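Local coordinates for XPF endonuclease (Aeropyrum pernix, PDB 2BGW) that is a structure-specific DNA endonuclease of the XPF family, linked to nucleotide excision repair, that probably cuts with the help of magnesium, at a contact of chain A with DNA. Numbering follows the deposited sequence.

A contact of chain A with DNA. Residues 165, 167-174, 201. With nucleotides of chain B; nucleotides of chain C.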
# COMPACT_ATOMS: atom_id res chain seq x y z
N GLN A 165 4.21 14.46 5.90
CA GLN A 165 2.91 13.80 6.26
C GLN A 165 2.63 13.78 7.78
O GLN A 165 1.47 13.79 8.23
CB GLN A 165 2.82 12.37 5.72
CG GLN A 165 1.97 12.14 4.43
CD GLN A 165 2.81 11.45 3.30
OE1 GLN A 165 3.04 10.24 3.32
NE2 GLN A 165 3.30 12.25 2.34
N PHE A 167 2.87 16.07 9.80
CA PHE A 167 2.22 17.28 10.27
C PHE A 167 0.71 17.13 10.24
O PHE A 167 0.15 16.38 9.40
CB PHE A 167 2.61 18.47 9.40
CG PHE A 167 3.95 19.09 9.75
CD1 PHE A 167 5.15 18.45 9.42
CD2 PHE A 167 4.01 20.33 10.39
CE1 PHE A 167 6.39 19.02 9.73
CE2 PHE A 167 5.25 20.92 10.70
CZ PHE A 167 6.43 20.26 10.37
N PRO A 168 0.02 17.83 11.15
CA PRO A 168 -1.43 17.87 11.12
C PRO A 168 -1.83 18.58 9.84
O PRO A 168 -1.08 19.43 9.39
CB PRO A 168 -1.77 18.74 12.32
CG PRO A 168 -0.58 18.64 13.20
CD PRO A 168 0.55 18.62 12.28
N GLY A 169 -2.97 18.24 9.25
CA GLY A 169 -3.43 18.86 8.01
C GLY A 169 -2.65 18.40 6.78
O GLY A 169 -3.17 18.42 5.67
N ILE A 170 -1.40 18.00 6.97
CA ILE A 170 -0.59 17.55 5.84
C ILE A 170 -0.67 16.03 5.57
O ILE A 170 -0.13 15.20 6.34
CB ILE A 170 0.87 18.00 5.99
CG1 ILE A 170 0.93 19.52 6.14
CG2 ILE A 170 1.68 17.53 4.79
CD1 ILE A 170 2.35 20.05 6.31
N GLY A 171 -1.35 15.69 4.47
CA GLY A 171 -1.46 14.30 4.02
C GLY A 171 -0.71 13.96 2.75
O GLY A 171 0.33 14.56 2.48
N ARG A 172 -1.22 13.02 1.96
CA ARG A 172 -0.53 12.54 0.75
C ARG A 172 -0.30 13.61 -0.32
O ARG A 172 0.82 13.73 -0.84
CB ARG A 172 -1.33 11.43 0.08
CG ARG A 172 -1.33 10.10 0.75
CD ARG A 172 -2.15 9.08 -0.07
NE ARG A 172 -3.59 9.07 0.17
CZ ARG A 172 -4.16 8.85 1.36
NH1 ARG A 172 -3.43 8.65 2.45
NH2 ARG A 172 -5.48 8.84 1.48
N ARG A 173 -1.37 14.34 -0.67
CA ARG A 173 -1.41 15.18 -1.87
C ARG A 173 -0.72 16.47 -1.56
O ARG A 173 0.10 16.97 -2.33
CB ARG A 173 -2.85 15.46 -2.33
N THR A 174 -1.05 16.99 -0.38
CA THR A 174 -0.49 18.23 0.09
C THR A 174 1.03 18.12 0.26
O THR A 174 1.76 19.04 -0.14
CB THR A 174 -1.17 18.63 1.37
OG1 THR A 174 -2.52 18.99 1.05
CG2 THR A 174 -0.49 19.80 2.00
N GLY A 201 -4.96 23.42 -0.95
CA GLY A 201 -5.32 22.48 0.11
C GLY A 201 -5.05 22.91 1.56
O GLY A 201 -5.58 22.30 2.50
P DC B 12 -7.45 16.33 -3.59
OP1 DC B 12 -6.26 17.12 -3.98
OP2 DC B 12 -7.54 14.85 -3.79
O5' DC B 12 -7.78 16.75 -2.08
C5' DC B 12 -6.69 17.22 -1.35
C4' DC B 12 -6.98 17.06 0.12
O4' DC B 12 -8.38 16.80 0.37
C3' DC B 12 -6.24 15.90 0.76
O3' DC B 12 -5.03 16.43 1.21
C2' DC B 12 -7.14 15.51 1.93
C1' DC B 12 -8.51 16.03 1.55
N1 DC B 12 -9.60 15.06 1.24
C2 DC B 12 -10.43 14.64 2.27
O2 DC B 12 -10.18 15.05 3.41
N3 DC B 12 -11.46 13.79 1.98
C4 DC B 12 -11.65 13.39 0.71
N4 DC B 12 -12.66 12.56 0.44
C5 DC B 12 -10.80 13.82 -0.36
C6 DC B 12 -9.80 14.65 -0.04
P DT B 13 -3.93 15.47 1.83
OP1 DT B 13 -2.65 16.22 1.96
OP2 DT B 13 -3.90 14.20 1.07
O5' DT B 13 -4.62 15.20 3.26
C5' DT B 13 -4.92 16.25 4.19
C4' DT B 13 -5.50 15.69 5.49
O4' DT B 13 -6.72 14.91 5.30
C3' DT B 13 -4.56 14.76 6.25
O3' DT B 13 -4.75 15.10 7.60
C2' DT B 13 -5.04 13.35 5.85
C1' DT B 13 -6.55 13.54 5.70
N1 DT B 13 -7.38 12.73 4.69
C2 DT B 13 -8.60 12.16 5.06
O2 DT B 13 -9.08 12.22 6.17
N3 DT B 13 -9.29 11.50 4.09
C4 DT B 13 -8.93 11.34 2.78
O4 DT B 13 -9.66 10.73 1.99
C5 DT B 13 -7.66 11.93 2.42
C7 DT B 13 -7.00 11.56 1.13
C6 DT B 13 -6.97 12.59 3.38
P DG B 14 -3.74 14.63 8.76
OP1 DG B 14 -3.99 15.51 9.92
OP2 DG B 14 -2.33 14.45 8.27
O5' DG B 14 -4.43 13.24 9.13
C5' DG B 14 -5.81 13.27 9.47
C4' DG B 14 -6.29 11.88 9.85
O4' DG B 14 -6.85 11.24 8.66
C3' DG B 14 -5.24 10.93 10.40
O3' DG B 14 -5.86 10.20 11.45
C2' DG B 14 -4.84 10.10 9.16
C1' DG B 14 -6.19 10.00 8.44
N9 DG B 14 -6.24 9.71 7.00
C8 DG B 14 -5.28 9.90 6.04
N7 DG B 14 -5.64 9.53 4.84
C5 DG B 14 -6.93 9.05 5.00
C6 DG B 14 -7.85 8.50 4.05
O6 DG B 14 -7.73 8.31 2.83
N1 DG B 14 -9.06 8.13 4.63
C2 DG B 14 -9.35 8.27 5.94
N2 DG B 14 -10.57 7.85 6.26
N3 DG B 14 -8.51 8.77 6.85
C4 DG B 14 -7.32 9.15 6.32
P DT C 7 -8.24 24.49 6.60
OP1 DT C 7 -6.77 24.64 6.49
OP2 DT C 7 -8.99 25.41 7.50
O5' DT C 7 -8.79 24.40 5.09
C5' DT C 7 -8.21 23.38 4.29
C4' DT C 7 -8.65 23.51 2.85
O4' DT C 7 -10.06 23.18 2.75
C3' DT C 7 -8.52 24.91 2.25
O3' DT C 7 -7.81 24.76 1.04
C2' DT C 7 -9.98 25.41 2.10
C1' DT C 7 -10.73 24.10 1.90
N1 DT C 7 -12.18 23.99 2.31
C2 DT C 7 -13.09 23.40 1.42
O2 DT C 7 -12.82 22.98 0.30
N3 DT C 7 -14.37 23.31 1.89
C4 DT C 7 -14.83 23.73 3.12
O4 DT C 7 -16.00 23.58 3.41
C5 DT C 7 -13.85 24.33 4.02
C7 DT C 7 -14.26 24.82 5.38
C6 DT C 7 -12.58 24.43 3.57
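OP1 of the DT13 phosphate in chain B is the best-held polar atom, gripped by three donors: the backbone N of Thr174 at 2.9 Å, the Thr174 hydroxyl OG1, and, weakly, the backbone N of Gly171. The protein element is a helix-hairpin-helix motif, whose glycine-containing hairpin between helix 155-165 and helix 172-182 follows the phosphate backbone of one strand. Thr174 can use amide and hydroxyl together because OG1 lies beside its own backbone N, anti to the carbonyl carbon (chi1 -69°). The other oxygen of this phosphate, OP2, takes an almost straight bond (178° at H) from the backbone N of Arg173, 3.1 Å away. The phosphate thus sits over the N-terminal end of helix 172-182, where the helix dipole would be expected to favour its negative charge. One nucleotide on, Gly169 N donates to OP1 of DG14 at 3.0 Å; with its positive phi (74°), this glycine brings backbone alone to the phosphate. These backbone contacts read no base. Arg172 instead reaches into the major groove, its chain bent at chi3. Its NH2 meets O6 on the Hoogsteen edge of DG14 at 2.7 Å, with the oxygen close to the guanidinium plane, while NH1 and NH2 each make a weak bond to N7. CZ also lies 3.9 Å from the C7 methyl of DT13. An alanine here would remove the guanidinium and with it the bonds to O6 and N7, and would probably weaken any preference for guanine at this step. Beyond the hairpin, Gly201 touches the opposite strand, its carbonyl O 3.3 Å from the sugar C4' of DT7 in chain C.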